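Local coordinates for glutathione S-transferase (Ceriporiopsis subvermispora, PDB 6J3E), which probably conjugates glutathione to electrophilic substrates as a serine-type glutathione S-transferase, with relatives among the LigE-like etherases, at residues A[25-38]-A[243-255]. Sequence-based numbering, arbitrary orientation.
Sequences WKTRYTLNFKGIPY and QLALFEKYEVVPD. With EDO (1,2-ethanediol), chain D.
The backbones come closest at Asn32 and Tyr250, whose CA atoms lie 5.5 Å apart, where the chain leaving helix 235-247 runs over helix 22-34. Asn32 carries the polar part. Its amide nitrogen gives both hydrogens to backbone carbonyls: ND2 reaches Tyr250 O at 2.7 Å, nearly straight at 170°, and Val252 O at 3.0 Å. Both acceptors lie in the amide plane. The other end of the amide, OD1, accepts from Tyr38 OH at 2.6 Å, which fixes the flip of the group. With an alanine here, both carbonyls would probably lose this donor, and the Tyr38 hydroxyl would be left without this acceptor. Phe33 turns its ring edge to the face of Tyr250, with planes at 68°, and its CB sits over that same face. The CG of Phe33 is anti to the backbone N (chi1 170°), and this swings the ring so that CD1 comes over the Tyr250 face, 3.7 Å from CZ. Phe247 points its edge at the face of Tyr29. A water accepts a hydrogen bond from Tyr29 OH and donates to Leu244 O and Glu251 OE2. Glu251 OE1 also pairs with Arg220 of helix 206-222. Val253 CG1 rests over the Arg28 guanidinium, 3.6 Å from CZ, while Arg28 NH2 bridges to Asp9. The contact thus fastens the C-terminal tail to the thioredoxin-fold domain by side-chain-to-backbone hydrogen bonds and aromatic packing, on the helix that also bears glutathione-binding Lys26.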
loop_
_atom_site.group_PDB
_atom_site.type_symbol
_atom_site.label_atom_id
_atom_site.label_comp_id
_atom_site.label_asym_id
_atom_site.label_seq_id
_atom_site.Cartn_x
_atom_site.Cartn_y
_atom_site.Cartn_z
ATOM N N TRP A 25 -11.279 6.745 -16.104
ATOM C CA TRP A 25 -10.214 7.579 -16.637
ATOM C C TRP A 25 -8.864 6.885 -16.526
ATOM O O TRP A 25 -7.988 7.090 -17.379
ATOM C CB TRP A 25 -10.167 8.917 -15.929
ATOM C CG TRP A 25 -10.820 10.007 -16.690
ATOM C CD1 TRP A 25 -12.019 10.594 -16.414
ATOM C CD2 TRP A 25 -10.308 10.663 -17.855
ATOM N NE1 TRP A 25 -12.290 11.576 -17.340
ATOM C CE2 TRP A 25 -11.252 11.644 -18.231
ATOM C CE3 TRP A 25 -9.144 10.515 -18.620
ATOM C CZ2 TRP A 25 -11.072 12.471 -19.335
ATOM C CZ3 TRP A 25 -8.963 11.341 -19.722
ATOM C CH2 TRP A 25 -9.928 12.302 -20.071
ATOM N N LYS A 26 -8.678 6.058 -15.494
ATOM C CA LYS A 26 -7.476 5.242 -15.441
ATOM C C LYS A 26 -7.321 4.482 -16.749
ATOM O O LYS A 26 -6.258 4.511 -17.376
ATOM C CB LYS A 26 -7.524 4.285 -14.247
ATOM C CG LYS A 26 -7.363 4.962 -12.885
ATOM C CD LYS A 26 -7.212 3.940 -11.750
ATOM C CE LYS A 26 -8.525 3.686 -11.074
ATOM N NZ LYS A 26 -8.635 2.376 -10.407
ATOM N N THR A 27 -8.408 3.871 -17.222
ATOM C CA THR A 27 -8.339 3.086 -18.455
ATOM C C THR A 27 -8.328 3.976 -19.697
ATOM O O THR A 27 -7.652 3.653 -20.685
ATOM C CB THR A 27 -9.489 2.077 -18.488
ATOM O OG1 THR A 27 -9.226 1.067 -17.510
ATOM C CG2 THR A 27 -9.626 1.404 -19.858
ATOM N N ARG A 28 -9.042 5.104 -19.668
ATOM C CA ARG A 28 -8.948 6.050 -20.773
ATOM C C ARG A 28 -7.524 6.584 -20.901
ATOM O O ARG A 28 -6.931 6.554 -21.988
ATOM C CB ARG A 28 -9.949 7.196 -20.587
ATOM C CG ARG A 28 -9.985 8.176 -21.762
ATOM C CD ARG A 28 -11.057 9.258 -21.618
ATOM N NE ARG A 28 -12.414 8.722 -21.617
ATOM C CZ ARG A 28 -13.101 8.386 -22.711
ATOM N NH1 ARG A 28 -12.565 8.509 -23.918
ATOM N NH2 ARG A 28 -14.337 7.920 -22.594
ATOM N N TYR A 29 -6.953 7.069 -19.794
ATOM C CA TYR A 29 -5.558 7.493 -19.813
ATOM C C TYR A 29 -4.670 6.404 -20.407
ATOM O O TYR A 29 -3.837 6.676 -21.281
ATOM C CB TYR A 29 -5.093 7.851 -18.395
ATOM C CG TYR A 29 -5.269 9.305 -17.981
ATOM C CD1 TYR A 29 -4.874 10.348 -18.818
ATOM C CD2 TYR A 29 -5.794 9.633 -16.739
ATOM C CE1 TYR A 29 -5.010 11.678 -18.430
ATOM C CE2 TYR A 29 -5.937 10.951 -16.347
ATOM C CZ TYR A 29 -5.546 11.975 -17.190
ATOM O OH TYR A 29 -5.701 13.296 -16.784
ATOM N N THR A 30 -4.869 5.151 -19.978
ATOM C CA THR A 30 -3.999 4.068 -20.431
ATOM C C THR A 30 -4.127 3.838 -21.941
ATOM O O THR A 30 -3.111 3.684 -22.637
ATOM C CB THR A 30 -4.297 2.789 -19.636
ATOM O OG1 THR A 30 -4.216 3.075 -18.231
ATOM C CG2 THR A 30 -3.273 1.704 -19.949
ATOM N N LEU A 31 -5.358 3.850 -22.475
ATOM C CA LEU A 31 -5.533 3.674 -23.918
ATOM C C LEU A 31 -4.983 4.863 -24.709
ATOM O O LEU A 31 -4.460 4.679 -25.812
ATOM C CB LEU A 31 -7.010 3.446 -24.242
ATOM C CG LEU A 31 -7.638 2.129 -23.776
ATOM C CD1 LEU A 31 -9.141 2.267 -23.769
ATOM C CD2 LEU A 31 -7.237 0.972 -24.669
ATOM N N ASN A 32 -5.074 6.080 -24.156
ATOM C CA ASN A 32 -4.505 7.256 -24.816
ATOM C C ASN A 32 -2.978 7.221 -24.795
ATOM O O ASN A 32 -2.330 7.544 -25.795
ATOM C CB ASN A 32 -5.023 8.535 -24.150
ATOM C CG ASN A 32 -6.507 8.785 -24.420
ATOM O OD1 ASN A 32 -7.139 8.071 -25.210
ATOM N ND2 ASN A 32 -7.064 9.809 -23.781
ATOM N N PHE A 33 -2.382 6.830 -23.667
ATOM C CA PHE A 33 -0.928 6.823 -23.560
ATOM C C PHE A 33 -0.317 5.677 -24.346
ATOM O O PHE A 33 0.777 5.816 -24.905
ATOM C CB PHE A 33 -0.510 6.738 -22.094
ATOM C CG PHE A 33 0.964 6.487 -21.889
ATOM C CD1 PHE A 33 1.870 7.544 -21.893
ATOM C CD2 PHE A 33 1.433 5.203 -21.677
ATOM C CE1 PHE A 33 3.221 7.327 -21.695
ATOM C CE2 PHE A 33 2.774 4.965 -21.486
ATOM C CZ PHE A 33 3.678 6.035 -21.490
ATOM N N LYS A 34 -0.988 4.523 -24.374
ATOM C CA LYS A 34 -0.505 3.422 -25.204
ATOM C C LYS A 34 -0.760 3.668 -26.683
ATOM O O LYS A 34 -0.095 3.048 -27.523
ATOM C CB LYS A 34 -1.151 2.101 -24.785
ATOM C CG LYS A 34 -0.525 1.470 -23.551
ATOM C CD LYS A 34 -1.191 0.140 -23.246
ATOM C CE LYS A 34 -0.387 -0.650 -22.225
ATOM N NZ LYS A 34 0.926 -1.136 -22.772
ATOM N N GLY A 35 -1.689 4.559 -27.011
ATOM C CA GLY A 35 -1.966 4.892 -28.388
ATOM C C GLY A 35 -2.871 3.922 -29.104
ATOM O O GLY A 35 -2.820 3.852 -30.337
ATOM N N ILE A 36 -3.704 3.175 -28.379
ATOM C CA ILE A 36 -4.593 2.177 -28.974
ATOM C C ILE A 36 -5.917 2.841 -29.338
ATOM O O ILE A 36 -6.508 3.554 -28.513
ATOM C CB ILE A 36 -4.798 0.983 -28.028
ATOM C CG1 ILE A 36 -3.438 0.442 -27.582
ATOM C CG2 ILE A 36 -5.593 -0.118 -28.717
ATOM C CD1 ILE A 36 -3.500 -0.599 -26.488
ATOM N N PRO A 37 -6.401 2.669 -30.564
ATOM C CA PRO A 37 -7.702 3.238 -30.924
ATOM C C PRO A 37 -8.819 2.488 -30.236
ATOM O O PRO A 37 -8.749 1.270 -30.034
ATOM C CB PRO A 37 -7.769 3.035 -32.439
ATOM C CG PRO A 37 -6.919 1.831 -32.668
ATOM C CD PRO A 37 -5.781 1.954 -31.692
ATOM N N TYR A 38 -9.870 3.224 -29.894
ATOM C CA TYR A 38 -11.021 2.596 -29.273
ATOM C C TYR A 38 -12.253 3.431 -29.544
ATOM O O TYR A 38 -12.166 4.605 -29.907
ATOM C CB TYR A 38 -10.832 2.440 -27.769
ATOM C CG TYR A 38 -10.538 3.753 -27.090
ATOM C CD1 TYR A 38 -9.239 4.239 -27.021
ATOM C CD2 TYR A 38 -11.551 4.508 -26.522
ATOM C CE1 TYR A 38 -8.962 5.424 -26.405
ATOM C CE2 TYR A 38 -11.279 5.696 -25.899
ATOM C CZ TYR A 38 -9.976 6.146 -25.848
ATOM O OH TYR A 38 -9.673 7.321 -25.229
ATOM N N GLN A 243 1.586 16.699 -12.278
ATOM C CA GLN A 243 1.255 15.432 -12.917
ATOM C C GLN A 243 0.124 15.596 -13.913
ATOM O O GLN A 243 0.162 15.009 -15.001
ATOM C CB GLN A 243 0.887 14.391 -11.879
ATOM C CG GLN A 243 2.093 13.937 -11.134
ATOM C CD GLN A 243 1.728 13.083 -9.971
ATOM O OE1 GLN A 243 0.680 13.280 -9.359
ATOM N NE2 GLN A 243 2.596 12.140 -9.630
ATOM N N LEU A 244 -0.895 16.384 -13.559
ATOM C CA LEU A 244 -1.973 16.640 -14.502
ATOM C C LEU A 244 -1.421 17.230 -15.791
ATOM O O LEU A 244 -1.759 16.777 -16.890
ATOM C CB LEU A 244 -3.011 17.571 -13.876
ATOM C CG LEU A 244 -4.084 16.880 -13.043
ATOM C CD1 LEU A 244 -5.287 17.785 -12.856
ATOM C CD2 LEU A 244 -4.477 15.623 -13.748
ATOM N N ALA A 245 -0.525 18.213 -15.668
ATOM C CA ALA A 245 0.032 18.852 -16.857
ATOM C C ALA A 245 0.812 17.856 -17.702
ATOM O O ALA A 245 0.682 17.831 -18.933
ATOM C CB ALA A 245 0.920 20.026 -16.456
ATOM N N LEU A 246 1.614 17.014 -17.052
ATOM C CA LEU A 246 2.404 16.028 -17.775
ATOM C C LEU A 246 1.542 15.115 -18.631
ATOM O O LEU A 246 1.991 14.642 -19.685
ATOM C CB LEU A 246 3.209 15.202 -16.780
ATOM C CG LEU A 246 4.491 15.837 -16.259
ATOM C CD1 LEU A 246 5.037 14.976 -15.133
ATOM C CD2 LEU A 246 5.500 15.972 -17.396
ATOM N N PHE A 247 0.314 14.847 -18.195
ATOM C CA PHE A 247 -0.581 13.929 -18.878
ATOM C C PHE A 247 -1.589 14.633 -19.764
ATOM O O PHE A 247 -2.356 13.955 -20.455
ATOM C CB PHE A 247 -1.325 13.057 -17.855
ATOM C CG PHE A 247 -0.483 11.962 -17.281
ATOM C CD1 PHE A 247 0.267 12.173 -16.137
ATOM C CD2 PHE A 247 -0.422 10.716 -17.908
ATOM C CE1 PHE A 247 1.062 11.161 -15.618
ATOM C CE2 PHE A 247 0.380 9.692 -17.399
ATOM C CZ PHE A 247 1.123 9.916 -16.252
ATOM N N GLU A 248 -1.603 15.969 -19.761
ATOM C CA GLU A 248 -2.661 16.704 -20.448
ATOM C C GLU A 248 -2.855 16.225 -21.882
ATOM O O GLU A 248 -3.990 16.025 -22.326
ATOM C CB GLU A 248 -2.351 18.189 -20.423
ATOM C CG GLU A 248 -3.470 19.029 -20.949
ATOM C CD GLU A 248 -3.327 20.461 -20.503
ATOM O OE1 GLU A 248 -4.300 21.227 -20.678
ATOM O OE2 GLU A 248 -2.243 20.809 -19.968
ATOM N N LYS A 249 -1.757 16.000 -22.611
ATOM C CA LYS A 249 -1.830 15.504 -23.981
ATOM C C LYS A 249 -2.551 14.160 -24.081
ATOM O O LYS A 249 -2.848 13.706 -25.195
ATOM C CB LYS A 249 -0.418 15.394 -24.567
ATOM C CG LYS A 249 0.364 14.174 -24.098
ATOM C CD LYS A 249 1.899 14.328 -24.209
ATOM C CE LYS A 249 2.494 14.961 -22.951
ATOM N NZ LYS A 249 3.961 14.728 -22.842
ATOM N N TYR A 250 -2.846 13.522 -22.951
ATOM C CA TYR A 250 -3.636 12.307 -22.930
ATOM C C TYR A 250 -4.981 12.485 -22.235
ATOM O O TYR A 250 -5.760 11.530 -22.180
ATOM C CB TYR A 250 -2.844 11.187 -22.254
ATOM C CG TYR A 250 -1.450 10.978 -22.809
ATOM C CD1 TYR A 250 -1.244 10.309 -24.015
ATOM C CD2 TYR A 250 -0.334 11.430 -22.110
ATOM C CE1 TYR A 250 0.040 10.118 -24.508
ATOM C CE2 TYR A 250 0.942 11.235 -22.594
ATOM C CZ TYR A 250 1.125 10.588 -23.791
ATOM O OH TYR A 250 2.406 10.400 -24.252
ATOM N N GLU A 251 -5.269 13.679 -21.700
ATOM C CA GLU A 251 -6.557 13.977 -21.069
ATOM C C GLU A 251 -7.559 14.372 -22.155
ATOM O O GLU A 251 -7.906 15.542 -22.336
ATOM C CB GLU A 251 -6.395 15.081 -20.026
ATOM C CG GLU A 251 -7.714 15.574 -19.411
ATOM C CD GLU A 251 -7.544 16.744 -18.473
ATOM O OE1 GLU A 251 -8.566 17.371 -18.109
ATOM O OE2 GLU A 251 -6.400 17.040 -18.077
ATOM N N VAL A 252 -8.012 13.368 -22.910
ATOM C CA VAL A 252 -8.840 13.620 -24.091
ATOM C C VAL A 252 -9.877 12.512 -24.243
ATOM O O VAL A 252 -9.608 11.341 -23.960
ATOM C CB VAL A 252 -7.988 13.738 -25.383
ATOM C CG1 VAL A 252 -6.810 14.696 -25.213
ATOM C CG2 VAL A 252 -7.475 12.394 -25.791
ATOM N N VAL A 253 -11.070 12.891 -24.692
ATOM C CA VAL A 253 -12.077 11.943 -25.161
ATOM C C VAL A 253 -12.020 11.938 -26.689
ATOM O O VAL A 253 -12.425 12.930 -27.314
ATOM C CB VAL A 253 -13.477 12.303 -24.657
ATOM C CG1 VAL A 253 -13.616 11.914 -23.198
ATOM C CG2 VAL A 253 -13.721 13.773 -24.829
ATOM N N PRO A 254 -11.531 10.871 -27.317
ATOM C CA PRO A 254 -11.048 10.979 -28.700
ATOM C C PRO A 254 -12.053 11.282 -29.800
ATOM O O PRO A 254 -11.693 11.078 -30.965
ATOM C CB PRO A 254 -10.413 9.602 -28.935
ATOM C CG PRO A 254 -9.898 9.239 -27.629
ATOM C CD PRO A 254 -10.974 9.677 -26.664
ATOM N N ASP A 255 -13.277 11.729 -29.493
ATOM C CA ASP A 255 -14.097 12.386 -30.511
ATOM C C ASP A 255 -14.694 11.386 -31.510
ATOM O O ASP A 255 -13.963 10.616 -32.142
ATOM C CB ASP A 255 -13.230 13.443 -31.226
ATOM C CG ASP A 255 -13.979 14.709 -31.580
ATOM O OD1 ASP A 255 -14.504 15.378 -30.668
ATOM O OD2 ASP A 255 -13.992 15.063 -32.777
HETATM C C1 EDO D . -12.759 -1.012 -11.673
HETATM O O1 EDO D . -13.673 -0.541 -10.669
HETATM C C2 EDO D . -11.338 -0.656 -11.260
HETATM O O2 EDO D . -11.033 0.656 -11.733
HETATM O O HOH W 1 -4.133 15.489 -17.761
#